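Local coordinates for putative periplasmic protein (Salmonella enterica, PDB 3OE3), which probably protects the bacterium against host lysozymes, as a periplasmic inhibitor of C-type lysozyme built as a small antiparallel beta barrel, at residues Gln3-Ser8 and Glu19-Asn24. Numbering follows the deposited sequence.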
loop_
_atom_site.group_PDB
_atom_site.type_symbol
_atom_site.label_atom_id
_atom_site.label_comp_id
_atom_site.label_asym_id
_atom_site.label_seq_id
_atom_site.Cartn_x
_atom_site.Cartn_y
_atom_site.Cartn_z
ATOM N N GLN C 3 -14.141 5.017 -3.596
ATOM C CA GLN C 3 -13.938 5.619 -4.908
ATOM C C GLN C 3 -12.467 5.959 -5.195
ATOM O O GLN C 3 -12.100 6.157 -6.351
ATOM C CB GLN C 3 -14.794 6.878 -5.067
ATOM C CG GLN C 3 -16.309 6.649 -4.931
ATOM C CD GLN C 3 -16.941 6.030 -6.174
ATOM O OE1 GLN C 3 -16.640 6.420 -7.300
ATOM N NE2 GLN C 3 -17.831 5.067 -5.965
ATOM N N GLU C 4 -11.626 6.021 -4.161
ATOM C CA GLU C 4 -10.264 6.527 -4.344
ATOM C C GLU C 4 -9.169 5.468 -4.253
ATOM O O GLU C 4 -8.052 5.688 -4.732
ATOM C CB GLU C 4 -9.953 7.625 -3.330
ATOM C CG GLU C 4 -10.793 8.867 -3.510
ATOM C CD GLU C 4 -10.385 9.996 -2.588
ATOM O OE1 GLU C 4 -10.495 9.831 -1.353
ATOM O OE2 GLU C 4 -9.980 11.061 -3.108
ATOM N N ILE C 5 -9.474 4.339 -3.625
ATOM C CA ILE C 5 -8.464 3.305 -3.456
ATOM C C ILE C 5 -9.000 1.985 -4.003
ATOM O O ILE C 5 -10.157 1.616 -3.765
ATOM C CB ILE C 5 -8.027 3.152 -1.987
ATOM C CG1 ILE C 5 -7.630 4.503 -1.391
ATOM C CG2 ILE C 5 -6.830 2.221 -1.885
ATOM C CD1 ILE C 5 -6.601 4.396 -0.285
ATOM N N SER C 6 -8.176 1.297 -4.784
ATOM C CA SER C 6 -8.575 0.024 -5.359
ATOM C C SER C 6 -7.376 -0.907 -5.401
ATOM O O SER C 6 -6.234 -0.466 -5.329
ATOM C CB SER C 6 -9.163 0.209 -6.762
ATOM O OG SER C 6 -8.251 0.861 -7.624
ATOM N N LYS C 7 -7.644 -2.201 -5.487
ATOM C CA LYS C 7 -6.576 -3.183 -5.569
ATOM C C LYS C 7 -6.658 -3.917 -6.891
ATOM O O LYS C 7 -7.735 -4.391 -7.288
ATOM C CB LYS C 7 -6.680 -4.198 -4.431
ATOM C CG LYS C 7 -5.705 -5.372 -4.600
ATOM C CD LYS C 7 -5.940 -6.495 -3.597
ATOM C CE LYS C 7 -5.445 -6.120 -2.220
ATOM N NZ LYS C 7 -5.408 -7.289 -1.291
ATOM N N SER C 8 -5.517 -4.005 -7.575
ATOM C CA SER C 8 -5.422 -4.758 -8.816
ATOM C C SER C 8 -4.506 -5.937 -8.614
ATOM O O SER C 8 -3.474 -5.827 -7.958
ATOM C CB SER C 8 -4.856 -3.887 -9.926
ATOM O OG SER C 8 -5.810 -2.938 -10.366
ATOM N N GLU C 19 0.362 -7.826 -6.649
ATOM C CA GLU C 19 -0.701 -6.960 -6.154
ATOM C C GLU C 19 -0.253 -5.498 -6.267
ATOM O O GLU C 19 0.876 -5.157 -5.923
ATOM C CB GLU C 19 -0.987 -7.228 -4.669
ATOM C CG GLU C 19 -1.944 -8.349 -4.368
ATOM C CD GLU C 19 -2.365 -8.354 -2.908
ATOM O OE1 GLU C 19 -1.910 -7.469 -2.144
ATOM O OE2 GLU C 19 -3.152 -9.241 -2.529
ATOM N N VAL C 20 -1.150 -4.638 -6.726
ATOM C CA VAL C 20 -0.906 -3.206 -6.674
ATOM C C VAL C 20 -2.121 -2.534 -6.050
ATOM O O VAL C 20 -3.257 -2.830 -6.410
ATOM C CB VAL C 20 -0.646 -2.607 -8.074
ATOM C CG1 VAL C 20 -0.261 -1.124 -7.944
ATOM C CG2 VAL C 20 0.460 -3.380 -8.816
ATOM N N ILE C 21 -1.872 -1.656 -5.086
ATOM C CA ILE C 21 -2.911 -0.768 -4.576
ATOM C C ILE C 21 -2.778 0.546 -5.329
ATOM O O ILE C 21 -1.713 1.160 -5.320
ATOM C CB ILE C 21 -2.761 -0.492 -3.064
ATOM C CG1 ILE C 21 -2.790 -1.782 -2.250
ATOM C CG2 ILE C 21 -3.861 0.438 -2.598
ATOM C CD1 ILE C 21 -4.073 -2.548 -2.329
ATOM N N TYR C 22 -3.840 0.955 -6.018
ATOM C CA TYR C 22 -3.823 2.231 -6.705
ATOM C C TYR C 22 -4.647 3.244 -5.922
ATOM O O TYR C 22 -5.746 2.934 -5.461
ATOM C CB TYR C 22 -4.408 2.087 -8.112
ATOM C CG TYR C 22 -3.507 1.333 -9.079
ATOM C CD1 TYR C 22 -2.339 1.913 -9.550
ATOM C CD2 TYR C 22 -3.843 0.067 -9.538
ATOM C CE1 TYR C 22 -1.519 1.252 -10.446
ATOM C CE2 TYR C 22 -3.021 -0.613 -10.452
ATOM C CZ TYR C 22 -1.854 -0.006 -10.892
ATOM O OH TYR C 22 -1.011 -0.636 -11.803
ATOM N N VAL C 23 -4.100 4.444 -5.783
ATOM C CA VAL C 23 -4.783 5.569 -5.151
ATOM C C VAL C 23 -5.018 6.616 -6.227
ATOM O O VAL C 23 -4.081 7.100 -6.860
ATOM C CB VAL C 23 -3.940 6.182 -4.027
ATOM C CG1 VAL C 23 -4.682 7.381 -3.377
ATOM C CG2 VAL C 23 -3.600 5.111 -2.985
ATOM N N ASN C 24 -6.280 6.933 -6.463
ATOM C CA ASN C 24 -6.628 7.928 -7.454
ATOM C C ASN C 24 -7.562 8.910 -6.783
ATOM O O ASN C 24 -8.737 8.610 -6.607
ATOM C CB ASN C 24 -7.318 7.263 -8.640
ATOM C CG ASN C 24 -6.359 6.460 -9.483
ATOM O OD1 ASN C 24 -5.498 7.023 -10.151
ATOM N ND2 ASN C 24 -6.496 5.144 -9.448
HETATM O O HOH W 1 -8.049 3.657 -7.341
#
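Five backbone hydrogen bonds join I5-S8 and the preceding E4 to E19-N24, pairing the first two strands of the barrel as an antiparallel hairpin whose local axes run at 155°. S6 with Y22 and S8 with V20 are the hydrogen-bonded pairs, each bonded through both amides. S8 N to V20 O is nearly straight, at 2.8 Å and 173° at the hydrogen. N24 N extends the pattern to E4 O, just before the strand begins.

Y22 O is gripped twice: S6 N meets it nearly along the C=O axis, and a water donates to it at 3.1 Å. The same water is hydrogen-bonded to S6 OG at 2.8 Å and accepts from N24 ND2, so one solvent molecule ties the side chains of S6 and N24 to Y22 O. S6 OG reaches it from the crowded position between N and C. On this face S8 OG lies in the plane of the Y22 ring, at its edge, 3.6 Å from CE2, while V20 CG1 lies over one ring face near its rim; Y22 OH is satisfied by Y10 OH.

On the other face, I5 CG2 meets I21 CG2 at 3.5 Å as the two side chains cross obliquely. K7, bent at chi3 (-75°), passes over I21 CD1 to form a salt bridge from NZ to E19 OE2 at 3.2 Å, from above the carboxylate plane. Both ends also bond the backbone of M40 of the second subunit, NZ to its O and E19 OE1 to its N. E4 OE1 bonds the side chains of Y31 and N29 of that subunit, and OE2 bonds E26 N of its own chain.

The chemistry thus divides by face: the water network of S6, Y22 and N24 and the Y22-Y10 hydroxyl bond lie within the hairpin, whereas the paired charges of K7 and E19, which probably stabilise each other's ionised form, are also bonded to the backbone of the second subunit.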